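PDB 3HAZ: proline dehydrogenase from Bradyrhizobium japonicum USDA 110, which is a bifunctional flavoenzyme that probably oxidises proline to glutamate, using FAD in its proline dehydrogenase half and NAD in its aldehyde dehydrogenase half. Local coordinates for residues L400-V405 and A426-L431; A378-L383 and L406-G411; A766-A771 and E900-V905. All coordinates share one frame; numbering follows the deposited sequence.

Interaction 1: residues L400-V405 and A426-L431. With SO4 (sulfate ion), chain J.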
# COMPACT_ATOMS: atom_id res chain seq x y z
N LEU A 400 -3.21 -42.50 3.79
CA LEU A 400 -4.61 -42.11 3.89
C LEU A 400 -5.42 -42.74 2.75
O LEU A 400 -6.53 -43.22 2.95
CB LEU A 400 -4.75 -40.59 3.84
CG LEU A 400 -6.19 -40.06 3.93
CD1 LEU A 400 -6.87 -40.53 5.21
CD2 LEU A 400 -6.22 -38.54 3.82
N THR A 401 -4.85 -42.73 1.54
CA THR A 401 -5.52 -43.35 0.40
C THR A 401 -5.73 -44.83 0.67
O THR A 401 -6.82 -45.36 0.46
CB THR A 401 -4.72 -43.16 -0.89
OG1 THR A 401 -4.42 -41.77 -1.07
CG2 THR A 401 -5.50 -43.66 -2.10
N VAL A 402 -4.68 -45.50 1.14
CA VAL A 402 -4.76 -46.92 1.45
C VAL A 402 -5.84 -47.18 2.50
O VAL A 402 -6.71 -48.03 2.29
CB VAL A 402 -3.42 -47.50 1.95
CG1 VAL A 402 -3.63 -48.91 2.48
CG2 VAL A 402 -2.37 -47.50 0.84
N ALA A 403 -5.77 -46.47 3.62
CA ALA A 403 -6.73 -46.66 4.72
C ALA A 403 -8.17 -46.43 4.26
O ALA A 403 -9.09 -47.10 4.73
CB ALA A 403 -6.40 -45.74 5.89
N THR A 404 -8.34 -45.48 3.36
CA THR A 404 -9.68 -45.10 2.90
C THR A 404 -10.24 -46.14 1.94
O THR A 404 -11.43 -46.47 2.01
CB THR A 404 -9.67 -43.71 2.25
OG1 THR A 404 -9.23 -42.74 3.21
CG2 THR A 404 -11.07 -43.33 1.75
N VAL A 405 -9.40 -46.66 1.06
CA VAL A 405 -9.83 -47.71 0.13
C VAL A 405 -10.16 -48.99 0.89
O VAL A 405 -11.12 -49.68 0.57
CB VAL A 405 -8.78 -47.99 -0.97
CG1 VAL A 405 -9.14 -49.24 -1.75
CG2 VAL A 405 -8.65 -46.79 -1.90
N ALA A 426 7.42 -49.72 4.60
CA ALA A 426 6.95 -49.69 5.98
C ALA A 426 5.42 -49.66 6.00
O ALA A 426 4.79 -50.34 6.80
CB ALA A 426 7.53 -48.49 6.73
N LEU A 427 4.84 -48.86 5.12
CA LEU A 427 3.39 -48.76 5.02
C LEU A 427 2.74 -50.14 4.87
O LEU A 427 1.95 -50.56 5.71
CB LEU A 427 3.00 -47.85 3.85
CG LEU A 427 1.55 -47.42 3.66
CD1 LEU A 427 1.44 -46.40 2.54
CD2 LEU A 427 0.65 -48.63 3.38
N TYR A 428 3.08 -50.85 3.80
CA TYR A 428 2.39 -52.10 3.50
C TYR A 428 2.73 -53.26 4.45
O TYR A 428 1.90 -54.13 4.68
CB TYR A 428 2.57 -52.49 2.03
CG TYR A 428 1.71 -51.65 1.11
CD1 TYR A 428 2.27 -50.67 0.31
CD2 TYR A 428 0.32 -51.83 1.07
CE1 TYR A 428 1.47 -49.89 -0.54
CE2 TYR A 428 -0.48 -51.06 0.24
CZ TYR A 428 0.10 -50.09 -0.56
OH TYR A 428 -0.68 -49.33 -1.39
N GLU A 429 3.94 -53.26 4.99
CA GLU A 429 4.30 -54.23 6.03
C GLU A 429 3.38 -54.07 7.24
O GLU A 429 2.88 -55.05 7.78
CB GLU A 429 5.76 -54.07 6.46
CG GLU A 429 6.77 -54.67 5.50
CD GLU A 429 8.20 -54.51 5.99
OE1 GLU A 429 8.41 -53.76 6.97
OE2 GLU A 429 9.11 -55.12 5.38
N GLN A 430 3.17 -52.83 7.65
CA GLN A 430 2.29 -52.54 8.77
C GLN A 430 0.84 -52.91 8.43
O GLN A 430 0.12 -53.46 9.26
CB GLN A 430 2.38 -51.08 9.19
CG GLN A 430 1.48 -50.73 10.38
CD GLN A 430 1.87 -51.49 11.63
OE1 GLN A 430 3.05 -51.71 11.90
NE2 GLN A 430 0.87 -51.91 12.41
N LEU A 431 0.43 -52.59 7.20
CA LEU A 431 -0.92 -52.93 6.75
C LEU A 431 -1.13 -54.44 6.83
O LEU A 431 -2.21 -54.91 7.19
CB LEU A 431 -1.15 -52.44 5.31
CG LEU A 431 -2.56 -52.63 4.76
CD1 LEU A 431 -3.54 -51.65 5.43
CD2 LEU A 431 -2.59 -52.47 3.25
S SO4 J . 9.83 -47.04 2.79
O1 SO4 J . 9.12 -47.88 3.75
O2 SO4 J . 11.23 -46.92 3.19
O3 SO4 J . 9.76 -47.64 1.45
O4 SO4 J . 9.22 -45.71 2.77

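Interaction 2: residues A378-L383 and L406-G411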
# COMPACT_ATOMS: atom_id res chain seq x y z
N ALA A 378 -13.13 -41.96 -5.25
CA ALA A 378 -14.37 -42.15 -5.99
C ALA A 378 -14.23 -43.28 -7.03
O ALA A 378 -15.13 -44.11 -7.18
CB ALA A 378 -14.81 -40.85 -6.65
N CYS A 379 -13.11 -43.30 -7.74
CA CYS A 379 -12.86 -44.34 -8.74
C CYS A 379 -12.64 -45.71 -8.09
O CYS A 379 -13.02 -46.74 -8.65
CB CYS A 379 -11.66 -43.98 -9.63
SG CYS A 379 -11.99 -42.64 -10.82
N ALA A 380 -12.03 -45.70 -6.92
CA ALA A 380 -11.78 -46.94 -6.19
C ALA A 380 -13.12 -47.56 -5.80
O ALA A 380 -13.33 -48.76 -5.94
CB ALA A 380 -10.93 -46.67 -4.95
N SER A 381 -14.03 -46.72 -5.32
CA SER A 381 -15.35 -47.18 -4.93
C SER A 381 -16.04 -47.82 -6.13
O SER A 381 -16.64 -48.89 -6.03
CB SER A 381 -16.18 -46.00 -4.42
OG SER A 381 -17.49 -46.39 -4.09
N LYS A 382 -15.93 -47.16 -7.28
CA LYS A 382 -16.50 -47.65 -8.52
C LYS A 382 -15.94 -49.03 -8.88
O LYS A 382 -16.70 -49.95 -9.18
CB LYS A 382 -16.19 -46.66 -9.64
CG LYS A 382 -17.09 -46.72 -10.86
CD LYS A 382 -16.79 -45.51 -11.74
CE LYS A 382 -17.42 -45.66 -13.12
NZ LYS A 382 -18.90 -45.66 -13.05
N LEU A 383 -14.62 -49.17 -8.84
CA LEU A 383 -13.99 -50.43 -9.20
C LEU A 383 -14.36 -51.56 -8.24
O LEU A 383 -14.56 -52.70 -8.67
CB LEU A 383 -12.47 -50.28 -9.28
CG LEU A 383 -11.95 -49.60 -10.55
CD1 LEU A 383 -10.51 -49.13 -10.35
CD2 LEU A 383 -12.07 -50.54 -11.75
N LEU A 406 -9.36 -49.30 1.91
CA LEU A 406 -9.62 -50.47 2.73
C LEU A 406 -11.00 -50.39 3.39
O LEU A 406 -11.78 -51.34 3.34
CB LEU A 406 -8.52 -50.64 3.78
CG LEU A 406 -8.57 -51.91 4.64
CD1 LEU A 406 -8.51 -53.17 3.76
CD2 LEU A 406 -7.43 -51.91 5.64
N GLU A 407 -11.31 -49.25 4.00
CA GLU A 407 -12.60 -49.06 4.66
C GLU A 407 -13.77 -49.27 3.69
O GLU A 407 -14.77 -49.90 4.03
CB GLU A 407 -12.70 -47.68 5.31
CG GLU A 407 -14.12 -47.27 5.71
CD GLU A 407 -14.71 -48.15 6.81
OE1 GLU A 407 -13.95 -48.61 7.69
OE2 GLU A 407 -15.94 -48.38 6.79
N MET A 408 -13.62 -48.74 2.48
CA MET A 408 -14.68 -48.84 1.48
C MET A 408 -14.84 -50.27 0.97
O MET A 408 -15.92 -50.65 0.52
CB MET A 408 -14.42 -47.89 0.32
CG MET A 408 -14.44 -46.43 0.73
SD MET A 408 -14.50 -45.33 -0.69
CE MET A 408 -13.32 -46.14 -1.77
N ALA A 409 -13.77 -51.05 1.03
CA ALA A 409 -13.82 -52.45 0.60
C ALA A 409 -14.71 -53.27 1.51
O ALA A 409 -15.32 -54.25 1.07
CB ALA A 409 -12.42 -53.04 0.55
N GLU A 410 -14.77 -52.89 2.78
CA GLU A 410 -15.56 -53.61 3.78
C GLU A 410 -15.04 -55.04 3.96
O GLU A 410 -15.59 -55.81 4.74
CB GLU A 410 -17.04 -53.64 3.40
CG GLU A 410 -17.70 -52.27 3.36
CD GLU A 410 -19.19 -52.34 3.09
OE1 GLU A 410 -19.85 -53.27 3.59
OE2 GLU A 410 -19.71 -51.46 2.37
N GLY A 411 -13.97 -55.36 3.23
CA GLY A 411 -13.35 -56.67 3.28
C GLY A 411 -11.93 -56.59 2.74
O GLY A 411 -11.36 -55.50 2.62

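Interaction 3: residues A766-A771 and E900-V905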
# COMPACT_ATOMS: atom_id res chain seq x y z
N ALA A 766 23.14 -24.55 -35.69
CA ALA A 766 23.81 -25.69 -35.07
C ALA A 766 23.08 -26.13 -33.81
O ALA A 766 22.32 -25.37 -33.21
CB ALA A 766 25.25 -25.33 -34.72
N MET A 767 23.33 -27.38 -33.43
CA MET A 767 22.99 -27.86 -32.10
C MET A 767 24.22 -28.52 -31.49
O MET A 767 24.96 -29.22 -32.18
CB MET A 767 21.83 -28.87 -32.14
CG MET A 767 21.57 -29.52 -30.78
SD MET A 767 20.20 -30.69 -30.77
CE MET A 767 18.79 -29.60 -30.92
N ILE A 768 24.44 -28.29 -30.20
CA ILE A 768 25.51 -28.97 -29.49
C ILE A 768 24.89 -29.92 -28.48
O ILE A 768 24.11 -29.50 -27.61
CB ILE A 768 26.45 -27.98 -28.79
CG1 ILE A 768 27.00 -26.96 -29.79
CG2 ILE A 768 27.58 -28.72 -28.08
CD1 ILE A 768 27.83 -25.86 -29.14
N ALA A 769 25.20 -31.21 -28.61
CA ALA A 769 24.72 -32.21 -27.66
C ALA A 769 25.91 -32.95 -27.03
O ALA A 769 26.72 -33.54 -27.75
CB ALA A 769 23.78 -33.20 -28.36
N ASP A 770 26.01 -32.92 -25.70
CA ASP A 770 27.08 -33.65 -25.01
C ASP A 770 26.56 -34.97 -24.44
O ASP A 770 25.39 -35.29 -24.59
CB ASP A 770 27.76 -32.78 -23.93
CG ASP A 770 26.87 -32.48 -22.73
OD1 ASP A 770 25.94 -33.25 -22.43
OD2 ASP A 770 27.14 -31.46 -22.07
N ALA A 771 27.45 -35.73 -23.80
CA ALA A 771 27.11 -37.09 -23.38
C ALA A 771 26.21 -37.17 -22.15
O ALA A 771 25.80 -38.27 -21.76
CB ALA A 771 28.38 -37.92 -23.17
N GLU A 900 37.22 -32.31 -25.17
CA GLU A 900 38.27 -31.33 -24.94
C GLU A 900 38.35 -30.32 -26.09
O GLU A 900 39.10 -29.34 -26.01
CB GLU A 900 39.62 -32.02 -24.73
CG GLU A 900 40.19 -32.72 -25.96
CD GLU A 900 39.78 -34.18 -26.06
OE1 GLU A 900 38.82 -34.59 -25.36
OE2 GLU A 900 40.43 -34.93 -26.83
N ASN A 901 37.58 -30.55 -27.15
CA ASN A 901 37.61 -29.68 -28.33
C ASN A 901 36.37 -28.81 -28.54
O ASN A 901 36.12 -28.36 -29.66
CB ASN A 901 37.86 -30.51 -29.59
CG ASN A 901 39.30 -30.94 -29.73
OD1 ASN A 901 40.20 -30.30 -29.19
ND2 ASN A 901 39.53 -32.02 -30.47
N LEU A 902 35.61 -28.57 -27.48
CA LEU A 902 34.43 -27.72 -27.60
C LEU A 902 34.80 -26.35 -28.19
O LEU A 902 34.03 -25.78 -28.96
CB LEU A 902 33.72 -27.54 -26.25
CG LEU A 902 32.54 -26.56 -26.27
CD1 LEU A 902 31.39 -27.10 -27.12
CD2 LEU A 902 32.07 -26.26 -24.87
N GLU A 903 35.97 -25.84 -27.83
CA GLU A 903 36.44 -24.56 -28.36
C GLU A 903 36.40 -24.58 -29.88
O GLU A 903 35.91 -23.65 -30.52
CB GLU A 903 37.85 -24.26 -27.88
CG GLU A 903 38.46 -23.02 -28.52
CD GLU A 903 37.70 -21.75 -28.17
OE1 GLU A 903 36.97 -21.75 -27.16
OE2 GLU A 903 37.83 -20.75 -28.91
N ARG A 904 36.94 -25.65 -30.45
CA ARG A 904 36.95 -25.86 -31.90
C ARG A 904 35.53 -25.80 -32.46
O ARG A 904 35.29 -25.22 -33.52
CB ARG A 904 37.59 -27.21 -32.22
CG ARG A 904 38.18 -27.31 -33.62
CD ARG A 904 39.36 -28.28 -33.64
NE ARG A 904 38.99 -29.63 -34.06
CZ ARG A 904 39.75 -30.71 -33.86
NH1 ARG A 904 39.35 -31.90 -34.29
NH2 ARG A 904 40.91 -30.60 -33.23
N VAL A 905 34.59 -26.41 -31.73
CA VAL A 905 33.19 -26.43 -32.14
C VAL A 905 32.61 -25.02 -32.16
O VAL A 905 31.91 -24.63 -33.10
CB VAL A 905 32.33 -27.29 -31.20
CG1 VAL A 905 30.84 -27.05 -31.45
CG2 VAL A 905 32.69 -28.77 -31.34

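Interaction 1: residues L400-V405 and A426-L431
In the TIM-barrel proline dehydrogenase domain, helices 399-409 and 425-434, which follow neighbouring parallel strands of the barrel, meet where Val402 pushes between Leu427, Tyr428 and Leu431. The short segments run in nearly the same direction, 27° apart, with axes 11.6 Å apart at closest, a distance that side chains bridge. Val402 does so as a fork. With CG1 anti to the backbone N (chi1 170°), that methyl goes to Leu431, 3.8 Å from its CD2, while CG2 turns to the other two partners. CG2 lies 3.3 Å from Tyr428 OH and 3.8 Å from Tyr428 CZ, approaching the phenol end obliquely, and 4.1 Å from Leu427 CD2. The same CD2 of Leu427 sits 3.8 Å above the plane of the Tyr428 ring, over its centre; a neighbour on its own helix thus lies over one face. Tyr428 OH is hydrogen-bonded to the backbone O of Thr396, an FAD-binding residue, which settles its polar end inside an otherwise apolar junction. An alanine in place of Val402 would lose both methyls and would probably open a gap among Leu427, Tyr428 and Leu431, leaving the ring less firmly held. Ala426 N donates a nearly straight bond (174°) of 2.6 Å to O1 of a sulfate, probably from the crystallisation liquor, and Glu425 N binds it too; backbone N-H groups at a helix start suit such an anion. Between the helices, however, cohesion is hydrophobic, with the phenol hydroxyl tied to the chain that contacts the flavin.

Interaction 2: residues A378-L383 and L406-G411
Met408, near the end of helix 399-409, lays its terminal methyl against Ala380 and Ser381 of helix 369-384, and this one thioether makes the whole contact. The two are successive helices round the TIM barrel of the proline dehydrogenase domain, with strand 390-395 between them in the chain. Their backbones come nearest at Ser381 and Met408, whose CA atoms are 6.7 Å apart. The close part is the methyl: Met408 CE is 3.7 Å from Ser381 N, 3.9 Å from Ser381 CB and 4.0 Å from Ala380 CB. The bend at the end of the methionine chain (chi3 -43°) turns CE in toward the helix. Met408 SD stays a little farther back, 4.1 Å from Ser381 CB. On the side facing the barrel strands, Ala380 is buried and its CB also packs on Leu342 and Phe394 of strands 338-343 and 390-395. The outer side is looser. Ser381 and Met408 are both partly exposed, and the serine touches with CB rather than with its hydroxyl: Ser381 OG, anti to the backbone N (chi1 177°), is 4.8 Å from Met408 CE. Glu410, exposed and poorly ordered, leaves helical geometry with positive phi, ending the helix just past Met408. Lys382 and Glu407 take no part in the contact and form salt bridges with Asp325 and Arg38. The two helices are thus joined here by weak dispersion contacts of a flexible, slightly polarisable thioether, which fits over small residues without asking a polar partner of them.

Interaction 3: residues A766-A771 and E900-V905
The flat guanidinium of Arg904 has the amide nitrogen ND2 of Asn901 above one face, 3.3 Å from the plane and shifted toward the rim, on the outer side of the helix whose Leu902 and Val905 reach across to Ile768. Both groups belong to segment 900-905; the cross-contact itself is made by branched aliphatic chains. Ile768 splits its two ends between the two helix residues. Its longer branch meets Val905 tip to tip, CD1 of Ile768 lying 4.0 Å from CG1 of Val905, and CG1 of Ile768 is 4.2 Å from the same methyl. The shorter branch, CG2 of Ile768, is 4.2 Å from CD1 of Leu902. This division follows from the isoleucine torsion (chi1 -55°), which sets CG2 anti to the backbone N and CG1 beside it. Ile768 and Val905 are buried and both also touch Tyr897 of strand 891-897, whereas Leu902 is partly exposed. Helix 902-911 links parallel strands 891-897 and 917-921; in the sheet, strands 797-803 and 765-769 both lie between them, and 765-769 is hydrogen-bonded to 797-803 and to 917-921. Ile768 therefore presents a strand side chain to the helix of a beta-alpha-beta crossover, as befits the alpha/beta sheet of an aldehyde dehydrogenase catalytic domain.

Overall arrangement
Interactions 1 and 2 share helix 399-409 in the proline dehydrogenase domain, and their centres are 13 Å apart. They join directly: Val405 CG2 packs on Ala380 CB at 3.8 Å, and Leu431 CD1 on Leu406 CD2 at 3.9 Å. Three successive barrel helices, 369-384, 399-409 and 425-434, are thereby linked side by side. Interaction 1 is nearer the flavin, with the Tyr428 side chain about 7 Å from FAD, against about 11 Å for that of Ala380. Interaction 3 belongs to the aldehyde dehydrogenase part, away from the annotated sites; its centre is 50 Å from that of interaction 1 and 55 Å from that of interaction 2.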